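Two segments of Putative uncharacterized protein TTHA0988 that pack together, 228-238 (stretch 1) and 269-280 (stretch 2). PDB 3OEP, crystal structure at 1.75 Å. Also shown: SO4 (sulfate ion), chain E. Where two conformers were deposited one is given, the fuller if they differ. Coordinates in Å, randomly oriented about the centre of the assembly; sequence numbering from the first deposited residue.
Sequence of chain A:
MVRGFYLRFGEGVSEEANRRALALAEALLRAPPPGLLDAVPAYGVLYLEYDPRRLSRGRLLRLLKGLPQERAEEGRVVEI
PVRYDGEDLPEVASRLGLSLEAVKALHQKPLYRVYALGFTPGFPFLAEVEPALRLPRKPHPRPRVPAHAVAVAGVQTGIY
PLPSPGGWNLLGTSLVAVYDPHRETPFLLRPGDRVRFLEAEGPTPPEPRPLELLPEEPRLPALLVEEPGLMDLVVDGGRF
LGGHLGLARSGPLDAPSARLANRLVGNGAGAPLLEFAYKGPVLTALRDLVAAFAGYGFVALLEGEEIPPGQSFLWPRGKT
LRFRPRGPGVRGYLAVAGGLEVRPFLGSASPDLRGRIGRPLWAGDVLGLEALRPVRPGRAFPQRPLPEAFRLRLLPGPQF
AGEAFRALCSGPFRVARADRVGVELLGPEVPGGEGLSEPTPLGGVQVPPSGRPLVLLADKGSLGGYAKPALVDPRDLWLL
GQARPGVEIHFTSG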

# COMPACT_ATOMS: atom_id res chain seq x y z
N PRO A 228 -10.07 10.32 -18.85
CA PRO A 228 -9.89 9.66 -17.57
C PRO A 228 -10.77 10.29 -16.51
O PRO A 228 -11.17 11.45 -16.63
CB PRO A 228 -8.42 9.93 -17.26
CG PRO A 228 -8.15 11.23 -17.88
CD PRO A 228 -8.93 11.20 -19.16
N GLY A 229 -11.08 9.51 -15.48
CA GLY A 229 -11.66 10.05 -14.27
C GLY A 229 -10.54 10.54 -13.36
O GLY A 229 -9.38 10.66 -13.79
N LEU A 230 -10.87 10.78 -12.10
CA LEU A 230 -9.90 11.27 -11.12
C LEU A 230 -8.73 10.30 -10.93
O LEU A 230 -7.56 10.71 -10.94
CB LEU A 230 -10.59 11.52 -9.79
CG LEU A 230 -9.74 11.99 -8.61
CD1 LEU A 230 -9.06 13.31 -8.93
CD2 LEU A 230 -10.61 12.12 -7.36
N MET A 231 -9.05 9.02 -10.75
CA MET A 231 -8.03 7.98 -10.54
C MET A 231 -8.61 6.61 -10.87
O MET A 231 -9.02 5.85 -9.99
CB MET A 231 -7.47 8.02 -9.11
CG MET A 231 -6.12 7.33 -8.98
SD MET A 231 -5.49 7.21 -7.29
CE MET A 231 -5.41 8.94 -6.84
N ASP A 232 -8.63 6.30 -12.17
CA ASP A 232 -9.16 5.02 -12.65
C ASP A 232 -8.03 4.01 -12.62
O ASP A 232 -6.97 4.26 -13.20
CB ASP A 232 -9.68 5.14 -14.09
CG ASP A 232 -10.46 6.41 -14.33
OD1 ASP A 232 -10.12 7.13 -15.30
OD2 ASP A 232 -11.43 6.70 -13.58
N LEU A 233 -8.25 2.88 -11.96
CA LEU A 233 -7.22 1.87 -11.78
C LEU A 233 -7.74 0.52 -12.25
O LEU A 233 -8.86 0.15 -11.92
CB LEU A 233 -6.83 1.76 -10.31
CG LEU A 233 -6.28 3.00 -9.61
CD1 LEU A 233 -6.06 2.72 -8.12
CD2 LEU A 233 -4.97 3.43 -10.27
N VAL A 234 -6.91 -0.22 -12.98
CA VAL A 234 -7.19 -1.62 -13.24
C VAL A 234 -6.66 -2.42 -12.06
O VAL A 234 -5.45 -2.44 -11.83
CB VAL A 234 -6.53 -2.11 -14.54
CG1 VAL A 234 -6.76 -3.60 -14.73
CG2 VAL A 234 -7.08 -1.33 -15.73
N VAL A 235 -7.55 -3.06 -11.31
CA VAL A 235 -7.16 -3.85 -10.14
C VAL A 235 -7.59 -5.31 -10.24
O VAL A 235 -8.62 -5.61 -10.84
CB VAL A 235 -7.73 -3.25 -8.84
CG1 VAL A 235 -7.19 -1.85 -8.60
CG2 VAL A 235 -9.27 -3.24 -8.86
N ASP A 236 -6.78 -6.20 -9.67
CA ASP A 236 -7.19 -7.60 -9.45
C ASP A 236 -7.40 -7.82 -7.95
O ASP A 236 -7.65 -6.86 -7.22
CB ASP A 236 -6.21 -8.60 -10.11
CG ASP A 236 -4.82 -8.62 -9.47
OD1 ASP A 236 -4.57 -7.99 -8.41
OD2 ASP A 236 -3.95 -9.31 -10.06
N GLY A 237 -7.31 -9.06 -7.47
CA GLY A 237 -7.56 -9.35 -6.05
C GLY A 237 -6.59 -8.70 -5.07
O GLY A 237 -6.92 -8.53 -3.90
N GLY A 238 -5.41 -8.33 -5.56
CA GLY A 238 -4.38 -7.71 -4.73
C GLY A 238 -3.03 -8.38 -4.93
O GLY A 238 -2.93 -9.42 -5.59
S SO4 E . -15.24 -16.88 -7.48
O1 SO4 E . -16.32 -16.19 -8.17
O2 SO4 E . -15.12 -16.38 -6.11
O3 SO4 E . -13.97 -16.67 -8.19
O4 SO4 E . -15.53 -18.32 -7.45
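Stretch 2 (269-280) AGAPLLEFAYKG

Stretch 2 lies beside stretch 1 as an antiparallel partner: strand 273-277 pairs with strand 233-235, the axes approaching to 4.6 Å with a crossing angle of 134° between their N-to-C directions. Leu233 faces Glu275 in a hydrogen-bonded pair (Leu233 N to Glu275 O 2.9 Å, Glu275 N to Leu233 O 2.8 Å), and Val235 faces Leu273 in another (Val235 N to Leu273 O 2.9 Å, Leu273 N to Val235 O 3.0 Å). Between them Val234 and Leu274 form the non-hydrogen-bonded pair, CA to CA 4.6 Å; here CA-H groups meet carbonyls instead, as in Val234 CA to Leu273 O, 3.3 Å.

Alternation along the strands sorts the side chains onto two faces. Leu233, Val235, Leu273 and Glu275 share one. Leu273 (chi1 p, chi2 t) brings its end closer to stretch 1 than its CA-to-CB direction suggests, so that its CD2 lies 3.8 Å from CG2 of Val235 (chi1 m). The same CG2 of Val235 is 4.2 Å from CB of Glu275. Glu275 extends through chi1 t and chi2 t, and water 3 joins its OE1 (2.9 Å) to Met231 O (2.8 Å). Met231, also t at chi1 and chi2, leads its end away from stretch 2.

Val234 and Leu274 occupy the other face. With chi1 t and chi2 p, Leu274 folds its tip back over the neighbouring strand: its CD1 sits 3.3 Å from Leu233 O, 3.9 Å from Asp232 CB and 4.3 Å from Val234 CG2. Val234 (chi1 t) places CG1 4.0 Å from Pro272 CB.

Beyond the bridged pairs, Asp232 in its m rotamer turns OD1 back to Gly229 N (2.6 Å), while Asp232 OD2 lies 3.4 Å from Phe276 CB and 2.7 Å from water 2. Phe276 (chi1 p) directs its ring away from stretch 1. Tyr278 has positive phi, 71°, and Lys279 N bonds Ala277 O at 2.7 Å, a tight turn that presents Lys279 O to Leu230 N at 3.1 Å. Leu230 (t, p) rests CD2 3.7 Å from Tyr278 CB; Lys279, all t, starts sideways and its end leads away from stretch 1. Gly229 passes so close, its CA 3.2 Å from Lys279 O, that a CB there would clash with that oxygen.

At the other end, Asp236 (chi1 p) curls its OD1 to Gly238 N, 3.0 Å, while its CB touches Gly270 O at 3.2 Å. Gly237 N makes a weak hydrogen bond to Gly270 O, 3.4 Å, supplemented by water 5.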

# COMPACT_ATOMS: atom_id res chain seq x y z
N ALA A 269 -13.70 -13.98 -9.13
CA ALA A 269 -13.89 -12.80 -8.28
C ALA A 269 -12.76 -11.78 -8.38
O ALA A 269 -13.00 -10.57 -8.26
CB ALA A 269 -14.09 -13.22 -6.82
N GLY A 270 -11.54 -12.26 -8.60
CA GLY A 270 -10.36 -11.41 -8.67
C GLY A 270 -9.82 -11.10 -10.06
O GLY A 270 -8.70 -10.60 -10.17
N ALA A 271 -10.58 -11.38 -11.11
CA ALA A 271 -10.18 -11.03 -12.48
C ALA A 271 -9.99 -9.51 -12.60
O ALA A 271 -10.69 -8.75 -11.93
CB ALA A 271 -11.22 -11.50 -13.49
N PRO A 272 -9.05 -9.06 -13.44
CA PRO A 272 -8.83 -7.61 -13.49
C PRO A 272 -10.05 -6.82 -13.98
O PRO A 272 -10.66 -7.18 -15.00
CB PRO A 272 -7.66 -7.45 -14.46
CG PRO A 272 -6.93 -8.73 -14.37
CD PRO A 272 -8.01 -9.78 -14.20
N LEU A 273 -10.38 -5.75 -13.26
CA LEU A 273 -11.49 -4.88 -13.61
C LEU A 273 -11.11 -3.44 -13.28
O LEU A 273 -10.02 -3.20 -12.76
CB LEU A 273 -12.79 -5.32 -12.91
CG LEU A 273 -13.05 -4.93 -11.45
CD1 LEU A 273 -14.40 -5.50 -11.00
CD2 LEU A 273 -11.96 -5.38 -10.55
N LEU A 274 -11.99 -2.50 -13.62
CA LEU A 274 -11.74 -1.08 -13.41
C LEU A 274 -12.37 -0.59 -12.11
O LEU A 274 -13.53 -0.85 -11.85
CB LEU A 274 -12.30 -0.28 -14.59
CG LEU A 274 -11.88 1.18 -14.68
CD1 LEU A 274 -10.37 1.30 -14.66
CD2 LEU A 274 -12.44 1.81 -15.95
N GLU A 275 -11.58 0.13 -11.30
CA GLU A 275 -12.08 0.84 -10.13
C GLU A 275 -11.96 2.32 -10.44
O GLU A 275 -10.94 2.76 -10.98
CB GLU A 275 -11.24 0.52 -8.89
CG GLU A 275 -11.72 1.25 -7.63
CD GLU A 275 -10.78 1.08 -6.46
OE1 GLU A 275 -9.99 2.01 -6.21
OE2 GLU A 275 -10.85 0.02 -5.78
N PHE A 276 -12.99 3.09 -10.11
CA PHE A 276 -12.92 4.55 -10.21
C PHE A 276 -13.59 5.21 -9.02
O PHE A 276 -14.51 4.66 -8.43
CB PHE A 276 -13.54 5.06 -11.52
CG PHE A 276 -14.88 4.48 -11.82
CD1 PHE A 276 -16.04 5.16 -11.49
CD2 PHE A 276 -14.99 3.23 -12.43
CE1 PHE A 276 -17.28 4.61 -11.76
CE2 PHE A 276 -16.23 2.67 -12.70
CZ PHE A 276 -17.37 3.37 -12.37
N ALA A 277 -13.11 6.40 -8.67
CA ALA A 277 -13.59 7.09 -7.49
C ALA A 277 -13.86 8.56 -7.77
O ALA A 277 -13.11 9.20 -8.50
CB ALA A 277 -12.59 6.94 -6.35
N TYR A 278 -14.95 9.07 -7.19
CA TYR A 278 -15.31 10.49 -7.22
C TYR A 278 -15.78 10.97 -8.60
O TYR A 278 -16.89 11.50 -8.75
CB TYR A 278 -14.17 11.37 -6.65
CG TYR A 278 -13.82 11.08 -5.18
CD1 TYR A 278 -12.77 10.22 -4.84
CD2 TYR A 278 -14.55 11.66 -4.15
CE1 TYR A 278 -12.46 9.96 -3.49
CE2 TYR A 278 -14.24 11.41 -2.81
CZ TYR A 278 -13.20 10.56 -2.49
OH TYR A 278 -12.92 10.33 -1.15
N LYS A 279 -14.94 10.78 -9.62
CA LYS A 279 -15.28 11.09 -10.99
C LYS A 279 -14.84 9.93 -11.87
O LYS A 279 -13.68 9.51 -11.82
CB LYS A 279 -14.58 12.37 -11.45
CG LYS A 279 -14.96 12.82 -12.85
CD LYS A 279 -14.23 14.10 -13.23
CE LYS A 279 -14.54 14.49 -14.67
NZ LYS A 279 -13.82 15.73 -15.07
N GLY A 280 -15.77 9.43 -12.67
CA GLY A 280 -15.53 8.28 -13.52
C GLY A 280 -14.99 8.67 -14.89
O GLY A 280 -15.06 9.84 -15.28
O HOH W 1 -14.14 11.75 -17.14
O HOH W 2 -11.63 7.73 -11.07
O HOH W 3 -9.97 4.36 -7.84
O HOH W 4 -10.43 -7.51 -8.99
O HOH W 5 -6.42 -11.74 -8.18